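PDB 6E1Q: AtGH3.15 acyl acid amido synthetase from Arabidopsis thaliana, which conjugates glutamine, and possibly cysteine, to the auxin precursor indole-3-butyric acid, and glutamine to the herbicide 2,4-DB, at the cost of ATP. Local coordinates for residues A[27-32]-A[53-58]; A[41-46]-A[74-79]; A[197-202]-A[238-243]; A[205-210]-A[261-266]. All coordinates share one frame; numbering follows the deposited sequence.

Interaction 1 of 4, residues A[27-32]-A[53-58]; sequences IQDSVL and VDKQNF
L32 and F58 form the buried half of a helix-to-helix contact, in which helix 24-38 meets the first turn of helix 55-61 within the GH3 N-terminal domain, a member of the ANL clan. The packing is tight here. One methyl, L32 CD1, sits over the centre of the F58 ring, 3.9 Å from the centroid and 11° off the ring normal, a CH-pi contact that meets the pi cloud almost squarely. The flat phenylalanine gives a methyl a broad seat, and the forked leucine can serve two partners at once: its other methyl, L32 CD2, lies 3.7 Å from K55 CG and so rests on the aliphatic part of the lysine. Y356 of strand 356-361 also touches L32. Just before K55, D54 takes the N-cap position of helix 55-61, and its OD2 accepts a capping bond of 2.7 Å from N57 N.

The outer side is looser and polar. D29 and K55 are both partly exposed, and they approach each other with their charged ends. A lysine suits this place because its greasy stem can pass L32 while its ammonium reaches beyond. With CG anti to the backbone N (chi1 -180°) and a bend at chi3, the chain carries NZ across to the neighbouring helix, where K55 NZ donates to D29 OD1 at 2.7 Å from above the carboxylate, 44° out of its plane.

Interaction 2 of 4, residues A[41-46]-A[74-79]; sequences QTEYLR and IDRIAN
A bidentate, end-on arginine-carboxylate salt bridge between E43 and R76 joins the first turn of helix 43-49 to helix 67-78. The two side chains reach out from opposite directions. R76 presents the edge of its guanidinium with both terminal nitrogens, one to each carboxylate oxygen: NH2 donates to E43 OE1 at 3.1 Å and NH1 donates to E43 OE2 at 3.1 Å. The second bond is the straighter, at 165°, and E43 OE2 lies in the guanidinium plane. The two flat groups are nevertheless not coplanar, for their planes stand 38° apart. Both oxygens are met on the syn side.

Long side chains are needed, because the nearest CA atoms, those of E43 and I77, are 11.9 Å apart. E43 spans its share by keeping its chain extended beyond CG. The contact lies at the surface of the GH3 N-terminal domain, and E43 also touches L85 and Y73. With E43 cut back to an alanine, R76 NH1 and NH2 would probably lose these two oxygens and the guanidinium would be freer to turn, although R76 NE would keep its salt bridge to E81. That second carboxylate holds the nitrogen that E43 leaves alone, so two acids share the cation. E43 follows T42, the N-cap of its helix, whose OG1 accepts from L45 N at 3.1 Å. An acid in this first turn suits the partial positive charge expected at a helix start, and the next residue, Y44, sets its ring edge-to-face with Y73 of helix 67-78.

Interaction 3 of 4, residues A[197-202]-A[238-243]; sequences SMYCQL and CSNIRT
Y199 and N240 meet through a single side-chain hydrogen bond in a buried place: Y199 OH donates to N240 OD1 at 2.8 Å. The phenol comes to the amide oxygen from above, 74° out of the carbonyl plane, with a C=O...donor angle of only 100°, so the oxygen is not met on a lone pair. N240 OD1 itself lies at the edge of the tyrosine ring and near its plane, and ring and amide planes are 69° apart. The reach is short on the asparagine side and long on the tyrosine side. A chi1 of -175° swings the Y199 ring out from helix 194-207 and carries its hydroxyl to the last turn of helix 220-243. The chain between these two helices passes through strand 212-217, which bears R214 and G216 of the ligand pocket, though the bond lies away from that site.

A phenylalanine at Y199 would probably keep much of the ring packing but leave N240 OD1 without this donor, and the amide less firmly set inside the protein. In the next shell, S247 takes a hydrogen bond from N240 ND2, which is consistent with the amide being held in this flip, and makes a weak one with Y199 OH. W249 stands edge-to-face with the Y199 ring, while L237 and E236 of helix 220-243 and I250 touch the tyrosine. L203 rests against N240 from one turn further along the tyrosine's helix. Beside Y199, C200 is joined to C255 by a disulfide, tying helix 194-207 to helix 253-258.

Interaction 4 of 4, residues A[205-210]-A[261-266]; sequences GLLERD and KFLTAP
L207 and F262 bring their backbones to 6.6 Å between CA atoms, where the last turn of helix 194-207 runs against the irregular segment 261-266, whose chain makes an inverse gamma turn centred on L263. L207 supplies the apolar contact. Its CD1 lies 4.0 Å from F262 CB and 3.9 Å from L263 CD1, and it also rests on the peptide joining the two residues, with L263 N 3.8 Å away. The branched end of L207 puts its second methyl, CD2, near L263 CD1 as well.

E208, the first residue to leave helical geometry, crosses the F262 side chain at about a right angle, with E208 CD 3.3 Å from F262 CD1 and the carboxylate plane turned 43° from the ring. The bend at chi2 (-62°) folds the chain back so that CG and CD both pass by the ring. Its acid end is occupied on two sides: OE1 accepts from N211 ND2, and a water donates to both E208 OE2 (3.0 Å) and F262 O (2.8 Å), so that the helix end and the loop are bridged without a direct hydrogen bond. Q182 of strand 181-183 touches both E208 and F262, and I241 of helix 220-243 touches L207. The arrangement is that of a connecting loop, here between helices 253-258 and 268-278, laid over the C-terminal end of a helix with an inverse gamma turn at L263.

From the N terminus, interaction 1 joins helix 24-38 to helix 55-61, and before it closes, segment 41-46 opens interaction 2, which ends on helix 67-78; the two cross along the chain and bind the first helices together, their nearest atoms about 6 Å apart. Both are complete before interaction 3 opens. Interactions 3 and 4 share helix 194-207 and also cross: 197-202 reaches forward to helix 220-243, and 205-210 to the later loop 261-266. These two touch, R242 O packing on P266 and N240 O on L263. The pairs lie far apart within the GH3 N-terminal domain, with centres of interactions 1 and 3 about 54 Å apart.

Interaction 1 of 4, residues A[27-32]-A[53-58]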
loop_
_atom_site.group_PDB
_atom_site.type_symbol
_atom_site.label_atom_id
_atom_site.label_comp_id
_atom_site.label_asym_id
_atom_site.label_seq_id
_atom_site.Cartn_x
_atom_site.Cartn_y
_atom_site.Cartn_z
ATOM N N ILE A 27 -22.056 6.481 17.788
ATOM C CA ILE A 27 -20.886 5.639 18.009
ATOM C C ILE A 27 -19.630 6.493 18.145
ATOM O O ILE A 27 -18.818 6.294 19.057
ATOM C CB ILE A 27 -20.747 4.596 16.885
ATOM C CG1 ILE A 27 -21.924 3.616 16.936
ATOM C CG2 ILE A 27 -19.429 3.851 17.048
ATOM C CD1 ILE A 27 -22.014 2.683 15.742
ATOM N N GLN A 28 -19.446 7.450 17.239
ATOM C CA GLN A 28 -18.320 8.375 17.361
ATOM C C GLN A 28 -18.259 9.019 18.744
ATOM O O GLN A 28 -17.215 8.989 19.407
ATOM C CB GLN A 28 -18.409 9.439 16.272
ATOM C CG GLN A 28 -17.904 8.946 14.927
ATOM C CD GLN A 28 -16.402 8.750 14.907
ATOM O OE1 GLN A 28 -15.656 9.706 14.734
ATOM N NE2 GLN A 28 -15.949 7.507 15.078
ATOM N N ASP A 29 -19.378 9.591 19.208
ATOM C CA ASP A 29 -19.370 10.259 20.508
ATOM C C ASP A 29 -19.078 9.267 21.630
ATOM O O ASP A 29 -18.395 9.603 22.606
ATOM C CB ASP A 29 -20.705 10.972 20.755
ATOM C CG ASP A 29 -20.951 12.116 19.781
ATOM O OD1 ASP A 29 -20.074 12.385 18.927
ATOM O OD2 ASP A 29 -22.033 12.735 19.854
ATOM N N SER A 30 -19.577 8.033 21.498
ATOM C CA SER A 30 -19.272 6.993 22.480
ATOM C C SER A 30 -17.783 6.666 22.495
ATOM O O SER A 30 -17.184 6.529 23.569
ATOM C CB SER A 30 -20.075 5.735 22.172
ATOM O OG SER A 30 -21.355 5.793 22.766
ATOM N N VAL A 31 -17.181 6.520 21.309
ATOM C CA VAL A 31 -15.748 6.234 21.198
ATOM C C VAL A 31 -14.935 7.326 21.881
ATOM O O VAL A 31 -14.048 7.050 22.699
ATOM C CB VAL A 31 -15.345 6.083 19.716
ATOM C CG1 VAL A 31 -13.820 6.084 19.566
ATOM C CG2 VAL A 31 -15.962 4.832 19.105
ATOM N N LEU A 32 -15.232 8.586 21.554
ATOM C CA LEU A 32 -14.490 9.705 22.129
ATOM C C LEU A 32 -14.588 9.708 23.654
ATOM O O LEU A 32 -13.578 9.848 24.360
ATOM C CB LEU A 32 -15.017 11.024 21.565
ATOM C CG LEU A 32 -14.226 12.233 22.057
ATOM C CD1 LEU A 32 -12.755 12.042 21.722
ATOM C CD2 LEU A 32 -14.766 13.570 21.510
ATOM N N VAL A 53 -13.520 15.102 30.000
ATOM C CA VAL A 53 -13.794 14.076 28.999
ATOM C C VAL A 53 -14.806 14.529 27.960
ATOM O O VAL A 53 -15.127 13.760 27.050
ATOM C CB VAL A 53 -14.260 12.759 29.654
ATOM C CG1 VAL A 53 -13.218 12.256 30.637
ATOM C CG2 VAL A 53 -15.614 12.967 30.368
ATOM N N ASP A 54 -15.316 15.749 28.067
ATOM C CA ASP A 54 -16.339 16.242 27.160
ATOM C C ASP A 54 -15.725 16.617 25.817
ATOM O O ASP A 54 -14.532 16.916 25.712
ATOM C CB ASP A 54 -17.032 17.456 27.763
ATOM C CG ASP A 54 -16.106 18.650 27.855
ATOM O OD1 ASP A 54 -15.271 18.682 28.782
ATOM O OD2 ASP A 54 -16.199 19.545 26.989
ATOM N N LYS A 55 -16.572 16.630 24.784
ATOM C CA LYS A 55 -16.066 16.841 23.430
ATOM C C LYS A 55 -15.544 18.260 23.239
ATOM O O LYS A 55 -14.525 18.467 22.565
ATOM C CB LYS A 55 -17.149 16.535 22.397
ATOM C CG LYS A 55 -16.656 16.735 20.970
ATOM C CD LYS A 55 -17.737 16.524 19.928
ATOM C CE LYS A 55 -18.225 15.088 19.908
ATOM N NZ LYS A 55 -18.881 14.788 18.606
ATOM N N GLN A 56 -16.217 19.248 23.826
ATOM C CA GLN A 56 -15.858 20.636 23.551
ATOM C C GLN A 56 -14.510 21.001 24.162
ATOM O O GLN A 56 -13.717 21.720 23.542
ATOM C CB GLN A 56 -16.959 21.576 24.045
ATOM C CG GLN A 56 -17.209 22.757 23.110
ATOM C CD GLN A 56 -17.061 22.390 21.631
ATOM O OE1 GLN A 56 -17.622 21.398 21.156
ATOM N NE2 GLN A 56 -16.286 23.188 20.902
ATOM N N ASN A 57 -14.226 20.525 25.373
ATOM C CA ASN A 57 -12.892 20.718 25.927
ATOM C C ASN A 57 -11.842 19.983 25.102
ATOM O O ASN A 57 -10.710 20.462 24.955
ATOM C CB ASN A 57 -12.855 20.261 27.381
ATOM C CG ASN A 57 -13.362 21.326 28.332
ATOM O OD1 ASN A 57 -12.938 22.479 28.268
ATOM N ND2 ASN A 57 -14.277 20.947 29.220
ATOM N N PHE A 58 -12.200 18.819 24.557
ATOM C CA PHE A 58 -11.306 18.103 23.657
ATOM C C PHE A 58 -10.940 18.973 22.462
ATOM O O PHE A 58 -9.757 19.190 22.177
ATOM C CB PHE A 58 -11.983 16.794 23.232
ATOM C CG PHE A 58 -11.243 16.013 22.173
ATOM C CD1 PHE A 58 -10.273 15.090 22.522
ATOM C CD2 PHE A 58 -11.581 16.148 20.835
ATOM C CE1 PHE A 58 -9.619 14.355 21.556
ATOM C CE2 PHE A 58 -10.927 15.413 19.865
ATOM C CZ PHE A 58 -9.963 14.500 20.227
#

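Interaction 2 of 4, residues A[41-46]-A[74-79]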
loop_
_atom_site.group_PDB
_atom_site.type_symbol
_atom_site.label_atom_id
_atom_site.label_comp_id
_atom_site.label_asym_id
_atom_site.label_seq_id
_atom_site.Cartn_x
_atom_site.Cartn_y
_atom_site.Cartn_z
ATOM N N GLN A 41 -5.701 10.014 32.861
ATOM C CA GLN A 41 -4.541 10.231 33.709
ATOM C C GLN A 41 -3.226 9.920 33.002
ATOM O O GLN A 41 -2.179 9.908 33.656
ATOM C CB GLN A 41 -4.664 9.427 35.005
ATOM C CG GLN A 41 -5.794 9.919 35.926
ATOM C CD GLN A 41 -5.585 11.358 36.413
ATOM O OE1 GLN A 41 -6.298 12.278 35.999
ATOM N NE2 GLN A 41 -4.608 11.552 37.298
ATOM N N THR A 42 -3.246 9.680 31.686
ATOM C CA THR A 42 -1.987 9.594 30.949
ATOM C C THR A 42 -1.265 10.937 31.006
ATOM O O THR A 42 -1.881 11.998 31.157
ATOM C CB THR A 42 -2.198 9.207 29.479
ATOM O OG1 THR A 42 -2.960 10.224 28.806
ATOM C CG2 THR A 42 -2.887 7.860 29.357
ATOM N N GLU A 43 0.060 10.891 30.895
ATOM C CA GLU A 43 0.809 12.144 30.884
ATOM C C GLU A 43 0.368 13.020 29.723
ATOM O O GLU A 43 0.172 14.224 29.886
ATOM C CB GLU A 43 2.312 11.869 30.806
ATOM C CG GLU A 43 3.116 13.116 30.520
ATOM C CD GLU A 43 4.620 12.884 30.495
ATOM O OE1 GLU A 43 5.128 11.969 31.190
ATOM O OE2 GLU A 43 5.296 13.633 29.770
ATOM N N TYR A 44 0.153 12.418 28.554
ATOM C CA TYR A 44 -0.195 13.202 27.371
ATOM C C TYR A 44 -1.539 13.908 27.536
ATOM O O TYR A 44 -1.646 15.124 27.338
ATOM C CB TYR A 44 -0.214 12.308 26.124
ATOM C CG TYR A 44 -0.331 13.132 24.859
ATOM C CD1 TYR A 44 0.805 13.635 24.244
ATOM C CD2 TYR A 44 -1.577 13.457 24.313
ATOM C CE1 TYR A 44 0.721 14.412 23.116
ATOM C CE2 TYR A 44 -1.667 14.237 23.174
ATOM C CZ TYR A 44 -0.507 14.706 22.577
ATOM O OH TYR A 44 -0.544 15.487 21.452
ATOM N N LEU A 45 -2.584 13.161 27.890
ATOM C CA LEU A 45 -3.923 13.745 27.881
ATOM C C LEU A 45 -4.126 14.692 29.055
ATOM O O LEU A 45 -4.741 15.756 28.902
ATOM C CB LEU A 45 -4.979 12.640 27.885
ATOM C CG LEU A 45 -6.267 12.935 27.127
ATOM C CD1 LEU A 45 -5.938 13.471 25.738
ATOM C CD2 LEU A 45 -7.118 11.674 27.055
ATOM N N ARG A 46 -3.610 14.328 30.232
ATOM C CA ARG A 46 -3.820 15.147 31.419
ATOM C C ARG A 46 -3.207 16.533 31.245
ATOM O O ARG A 46 -3.744 17.524 31.753
ATOM C CB ARG A 46 -3.242 14.441 32.653
ATOM C CG ARG A 46 -3.077 15.325 33.893
ATOM C CD ARG A 46 -1.619 15.414 34.341
ATOM N NE ARG A 46 -1.070 14.101 34.676
ATOM C CZ ARG A 46 0.208 13.759 34.533
ATOM N NH1 ARG A 46 1.083 14.628 34.046
ATOM N NH2 ARG A 46 0.610 12.539 34.863
ATOM N N ILE A 74 6.982 8.513 22.036
ATOM C CA ILE A 74 7.260 7.160 21.558
ATOM C C ILE A 74 8.694 6.759 21.887
ATOM O O ILE A 74 8.955 5.627 22.318
ATOM C CB ILE A 74 6.967 7.066 20.049
ATOM C CG1 ILE A 74 5.502 7.429 19.796
ATOM C CG2 ILE A 74 7.240 5.639 19.524
ATOM C CD1 ILE A 74 5.156 7.581 18.324
ATOM N N ASP A 75 9.647 7.683 21.701
ATOM C CA ASP A 75 11.038 7.381 22.027
ATOM C C ASP A 75 11.199 7.114 23.522
ATOM O O ASP A 75 11.945 6.212 23.922
ATOM C CB ASP A 75 11.956 8.531 21.580
ATOM C CG ASP A 75 12.162 8.583 20.056
ATOM O OD1 ASP A 75 12.034 7.543 19.366
ATOM O OD2 ASP A 75 12.469 9.682 19.544
ATOM N N ARG A 76 10.507 7.882 24.369
ATOM C CA ARG A 76 10.644 7.647 25.806
ATOM C C ARG A 76 10.069 6.296 26.201
ATOM O O ARG A 76 10.643 5.605 27.056
ATOM C CB ARG A 76 10.010 8.781 26.630
ATOM C CG ARG A 76 10.626 10.159 26.318
ATOM C CD ARG A 76 9.928 11.360 26.965
ATOM N NE ARG A 76 9.438 11.130 28.317
ATOM C CZ ARG A 76 8.366 11.715 28.833
ATOM N NH1 ARG A 76 7.623 12.534 28.090
ATOM N NH2 ARG A 76 8.015 11.458 30.082
ATOM N N ILE A 77 8.950 5.889 25.590
ATOM C CA ILE A 77 8.438 4.558 25.904
ATOM C C ILE A 77 9.412 3.498 25.413
ATOM O O ILE A 77 9.694 2.508 26.111
ATOM C CB ILE A 77 7.035 4.364 25.297
ATOM C CG1 ILE A 77 5.995 5.192 26.055
ATOM C CG2 ILE A 77 6.665 2.880 25.269
ATOM C CD1 ILE A 77 4.754 5.567 25.210
ATOM N N ALA A 78 9.949 3.696 24.204
ATOM C CA ALA A 78 10.938 2.774 23.664
ATOM C C ALA A 78 12.122 2.623 24.602
ATOM O O ALA A 78 12.763 1.557 24.633
ATOM C CB ALA A 78 11.405 3.260 22.291
ATOM N N ASN A 79 12.414 3.663 25.386
ATOM C CA ASN A 79 13.553 3.651 26.293
ATOM C C ASN A 79 13.226 3.106 27.681
ATOM O O ASN A 79 14.138 2.960 28.513
ATOM C CB ASN A 79 14.144 5.054 26.437
ATOM C CG ASN A 79 15.556 5.012 27.009
ATOM O OD1 ASN A 79 16.436 4.352 26.450
ATOM N ND2 ASN A 79 15.764 5.678 28.145
#

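Interaction 3 of 4, residues A[197-202]-A[238-243]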
loop_
_atom_site.group_PDB
_atom_site.type_symbol
_atom_site.label_atom_id
_atom_site.label_comp_id
_atom_site.label_asym_id
_atom_site.label_seq_id
_atom_site.Cartn_x
_atom_site.Cartn_y
_atom_site.Cartn_z
ATOM N N SER A 197 13.132 -17.070 0.518
ATOM C CA SER A 197 11.779 -16.886 1.023
ATOM C C SER A 197 10.770 -16.814 -0.125
ATOM O O SER A 197 9.718 -17.467 -0.073
ATOM C CB SER A 197 11.710 -15.633 1.901
ATOM O OG SER A 197 12.010 -14.480 1.132
ATOM N N MET A 198 11.068 -16.035 -1.172
ATOM C CA MET A 198 10.157 -15.991 -2.319
ATOM C C MET A 198 10.030 -17.372 -2.972
ATOM O O MET A 198 8.940 -17.772 -3.411
ATOM C CB MET A 198 10.647 -14.960 -3.338
ATOM C CG MET A 198 9.842 -14.960 -4.641
ATOM S SD MET A 198 8.163 -14.303 -4.380
ATOM C CE MET A 198 8.517 -12.534 -4.432
ATOM N N TYR A 199 11.136 -18.119 -3.028
ATOM C CA TYR A 199 11.104 -19.440 -3.650
ATOM C C TYR A 199 10.184 -20.387 -2.879
ATOM O O TYR A 199 9.332 -21.064 -3.467
ATOM C CB TYR A 199 12.533 -20.000 -3.762
ATOM C CG TYR A 199 12.630 -21.333 -4.512
ATOM C CD1 TYR A 199 12.370 -22.534 -3.867
ATOM C CD2 TYR A 199 12.961 -21.376 -5.869
ATOM C CE1 TYR A 199 12.454 -23.755 -4.547
ATOM C CE2 TYR A 199 13.043 -22.586 -6.557
ATOM C CZ TYR A 199 12.787 -23.771 -5.888
ATOM O OH TYR A 199 12.865 -24.982 -6.550
ATOM N N CYS A 200 10.319 -20.433 -1.551
ATOM C CA CYS A 200 9.522 -21.388 -0.779
ATOM C C CYS A 200 8.048 -21.019 -0.789
ATOM O O CYS A 200 7.176 -21.896 -0.855
ATOM C CB CYS A 200 10.037 -21.467 0.656
ATOM S SG CYS A 200 11.715 -22.155 0.749
ATOM N N GLN A 201 7.757 -19.722 -0.702
ATOM C CA GLN A 201 6.377 -19.254 -0.712
ATOM C C GLN A 201 5.687 -19.568 -2.039
ATOM O O GLN A 201 4.512 -19.948 -2.062
ATOM C CB GLN A 201 6.392 -17.756 -0.396
ATOM C CG GLN A 201 5.421 -16.873 -1.109
ATOM C CD GLN A 201 5.241 -15.557 -0.356
ATOM O OE1 GLN A 201 4.618 -15.516 0.702
ATOM N NE2 GLN A 201 5.837 -14.487 -0.878
ATOM N N LEU A 202 6.401 -19.426 -3.156
ATOM C CA LEU A 202 5.806 -19.767 -4.447
ATOM C C LEU A 202 5.683 -21.285 -4.611
ATOM O O LEU A 202 4.686 -21.785 -5.146
ATOM C CB LEU A 202 6.638 -19.153 -5.583
ATOM C CG LEU A 202 6.318 -17.686 -5.939
ATOM C CD1 LEU A 202 7.379 -17.097 -6.881
ATOM C CD2 LEU A 202 4.942 -17.570 -6.594
ATOM N N CYS A 238 8.997 -26.375 -10.658
ATOM C CA CYS A 238 8.235 -27.519 -11.135
ATOM C C CYS A 238 9.018 -28.808 -10.949
ATOM O O CYS A 238 8.444 -29.852 -10.616
ATOM C CB CYS A 238 7.862 -27.311 -12.597
ATOM S SG CYS A 238 6.626 -26.014 -12.794
ATOM N N SER A 239 10.334 -28.742 -11.143
ATOM C CA SER A 239 11.172 -29.909 -10.934
ATOM C C SER A 239 11.077 -30.392 -9.485
ATOM O O SER A 239 10.959 -31.598 -9.229
ATOM C CB SER A 239 12.610 -29.568 -11.343
ATOM O OG SER A 239 13.523 -30.398 -10.673
ATOM N N ASN A 240 11.083 -29.460 -8.525
ATOM C CA ASN A 240 10.889 -29.826 -7.122
ATOM C C ASN A 240 9.553 -30.523 -6.915
ATOM O O ASN A 240 9.459 -31.489 -6.148
ATOM C CB ASN A 240 10.947 -28.592 -6.220
ATOM C CG ASN A 240 12.366 -28.101 -5.958
ATOM O OD1 ASN A 240 12.568 -27.292 -5.052
ATOM N ND2 ASN A 240 13.348 -28.565 -6.751
ATOM N N ILE A 241 8.501 -30.025 -7.568
ATOM C CA ILE A 241 7.185 -30.647 -7.459
ATOM C C ILE A 241 7.206 -32.053 -8.052
ATOM O O ILE A 241 6.620 -32.987 -7.490
ATOM C CB ILE A 241 6.120 -29.756 -8.130
ATOM C CG1 ILE A 241 5.932 -28.449 -7.350
ATOM C CG2 ILE A 241 4.766 -30.505 -8.254
ATOM C CD1 ILE A 241 4.962 -27.454 -8.025
ATOM N N ARG A 242 7.873 -32.228 -9.193
ATOM C CA ARG A 242 7.920 -33.548 -9.828
ATOM C C ARG A 242 8.603 -34.575 -8.929
ATOM O O ARG A 242 8.106 -35.694 -8.753
ATOM C CB ARG A 242 8.646 -33.457 -11.178
ATOM C CG ARG A 242 8.930 -34.827 -11.823
ATOM C CD ARG A 242 9.335 -34.665 -13.282
ATOM N NE ARG A 242 8.232 -34.208 -14.119
ATOM C CZ ARG A 242 8.113 -32.972 -14.605
ATOM N NH1 ARG A 242 9.035 -32.038 -14.346
ATOM N NH2 ARG A 242 7.063 -32.668 -15.358
ATOM N N THR A 243 9.749 -34.207 -8.349
ATOM C CA THR A 243 10.545 -35.123 -7.544
ATOM C C THR A 243 10.105 -35.181 -6.091
ATOM O O THR A 243 10.504 -36.105 -5.377
ATOM C CB THR A 243 12.026 -34.723 -7.573
ATOM O OG1 THR A 243 12.169 -33.415 -7.001
ATOM C CG2 THR A 243 12.567 -34.707 -9.003
#

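Interaction 4 of 4, residues A[205-210]-A[261-266]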
loop_
_atom_site.group_PDB
_atom_site.type_symbol
_atom_site.label_atom_id
_atom_site.label_comp_id
_atom_site.label_asym_id
_atom_site.label_seq_id
_atom_site.Cartn_x
_atom_site.Cartn_y
_atom_site.Cartn_z
ATOM N N GLY A 205 2.661 -22.119 -2.713
ATOM C CA GLY A 205 1.469 -21.648 -3.394
ATOM C C GLY A 205 1.136 -22.483 -4.615
ATOM O O GLY A 205 -0.036 -22.738 -4.907
ATOM N N LEU A 206 2.163 -22.904 -5.359
ATOM C CA LEU A 206 1.918 -23.737 -6.538
ATOM C C LEU A 206 1.453 -25.131 -6.136
ATOM O O LEU A 206 0.563 -25.700 -6.774
ATOM C CB LEU A 206 3.176 -23.840 -7.406
ATOM C CG LEU A 206 3.651 -22.558 -8.095
ATOM C CD1 LEU A 206 5.056 -22.790 -8.629
ATOM C CD2 LEU A 206 2.691 -22.194 -9.228
ATOM N N LEU A 207 2.065 -25.711 -5.103
ATOM C CA LEU A 207 1.622 -27.024 -4.638
ATOM C C LEU A 207 0.161 -26.997 -4.208
ATOM O O LEU A 207 -0.565 -27.974 -4.418
ATOM C CB LEU A 207 2.500 -27.502 -3.483
ATOM C CG LEU A 207 3.885 -28.094 -3.822
ATOM C CD1 LEU A 207 4.776 -28.040 -2.596
ATOM C CD2 LEU A 207 3.767 -29.546 -4.297
ATOM N N GLU A 208 -0.295 -25.879 -3.640
ATOM C CA GLU A 208 -1.654 -25.759 -3.133
ATOM C C GLU A 208 -2.603 -25.094 -4.124
ATOM O O GLU A 208 -3.689 -24.661 -3.725
ATOM C CB GLU A 208 -1.650 -24.974 -1.818
ATOM C CG GLU A 208 -1.028 -25.737 -0.680
ATOM C CD GLU A 208 -1.806 -27.009 -0.367
ATOM O OE1 GLU A 208 -2.907 -26.883 0.216
ATOM O OE2 GLU A 208 -1.324 -28.116 -0.708
ATOM N N ARG A 209 -2.238 -25.031 -5.409
ATOM C CA ARG A 209 -2.995 -24.192 -6.343
ATOM C C ARG A 209 -4.469 -24.595 -6.427
ATOM O O ARG A 209 -5.337 -23.757 -6.719
ATOM C CB ARG A 209 -2.339 -24.228 -7.730
ATOM C CG ARG A 209 -2.391 -25.593 -8.415
ATOM C CD ARG A 209 -1.544 -25.610 -9.665
ATOM N NE ARG A 209 -2.102 -24.830 -10.780
ATOM C CZ ARG A 209 -2.688 -25.366 -11.851
ATOM N NH1 ARG A 209 -2.805 -26.682 -11.963
ATOM N NH2 ARG A 209 -3.144 -24.589 -12.820
ATOM N N ASP A 210 -4.781 -25.856 -6.176
ATOM C CA ASP A 210 -6.175 -26.266 -6.273
ATOM C C ASP A 210 -6.998 -25.847 -5.059
ATOM O O ASP A 210 -8.222 -25.977 -5.097
ATOM C CB ASP A 210 -6.264 -27.781 -6.477
ATOM C CG ASP A 210 -7.619 -28.216 -7.013
ATOM O OD1 ASP A 210 -7.941 -27.903 -8.180
ATOM O OD2 ASP A 210 -8.372 -28.853 -6.251
ATOM N N LYS A 261 5.086 -30.251 4.812
ATOM C CA LYS A 261 3.637 -30.177 4.984
ATOM C C LYS A 261 2.906 -30.231 3.649
ATOM O O LYS A 261 1.808 -30.792 3.557
ATOM C CB LYS A 261 3.280 -28.891 5.728
ATOM C CG LYS A 261 2.054 -28.972 6.598
ATOM C CD LYS A 261 1.863 -27.667 7.349
ATOM C CE LYS A 261 0.570 -27.684 8.141
ATOM N NZ LYS A 261 -0.322 -26.528 7.831
ATOM N N PHE A 262 3.484 -29.632 2.609
ATOM C CA PHE A 262 2.857 -29.571 1.294
ATOM C C PHE A 262 3.593 -30.375 0.236
ATOM O O PHE A 262 2.952 -30.934 -0.656
ATOM C CB PHE A 262 2.745 -28.114 0.826
ATOM C CG PHE A 262 2.010 -27.222 1.786
ATOM C CD1 PHE A 262 0.632 -27.307 1.910
ATOM C CD2 PHE A 262 2.692 -26.300 2.564
ATOM C CE1 PHE A 262 -0.058 -26.482 2.794
ATOM C CE2 PHE A 262 2.010 -25.477 3.448
ATOM C CZ PHE A 262 0.633 -25.567 3.561
ATOM N N LEU A 263 4.923 -30.435 0.318
ATOM C CA LEU A 263 5.745 -31.233 -0.590
ATOM C C LEU A 263 5.820 -32.664 -0.056
ATOM O O LEU A 263 6.839 -33.123 0.461
ATOM C CB LEU A 263 7.128 -30.611 -0.724
ATOM C CG LEU A 263 8.051 -31.088 -1.840
ATOM C CD1 LEU A 263 7.445 -30.797 -3.204
ATOM C CD2 LEU A 263 9.414 -30.400 -1.681
ATOM N N THR A 264 4.699 -33.373 -0.184
ATOM C CA THR A 264 4.529 -34.629 0.540
ATOM C C THR A 264 4.964 -35.845 -0.258
ATOM O O THR A 264 5.321 -36.870 0.336
ATOM C CB THR A 264 3.066 -34.795 0.977
ATOM O OG1 THR A 264 2.209 -34.874 -0.173
ATOM C CG2 THR A 264 2.636 -33.603 1.840
ATOM N N ALA A 265 4.962 -35.763 -1.583
ATOM C CA ALA A 265 5.285 -36.916 -2.412
ATOM C C ALA A 265 5.594 -36.425 -3.817
ATOM O O ALA A 265 5.152 -35.339 -4.204
ATOM C CB ALA A 265 4.126 -37.925 -2.430
ATOM N N PRO A 266 6.357 -37.192 -4.600
ATOM C CA PRO A 266 6.585 -36.803 -5.997
ATOM C C PRO A 266 5.253 -36.587 -6.706
ATOM O O PRO A 266 4.303 -37.342 -6.518
ATOM C CB PRO A 266 7.354 -37.994 -6.584
ATOM C CG PRO A 266 7.922 -38.729 -5.386
ATOM C CD PRO A 266 6.976 -38.492 -4.262
HETATM O O HOH W 1 0.327 -30.519 -1.568
#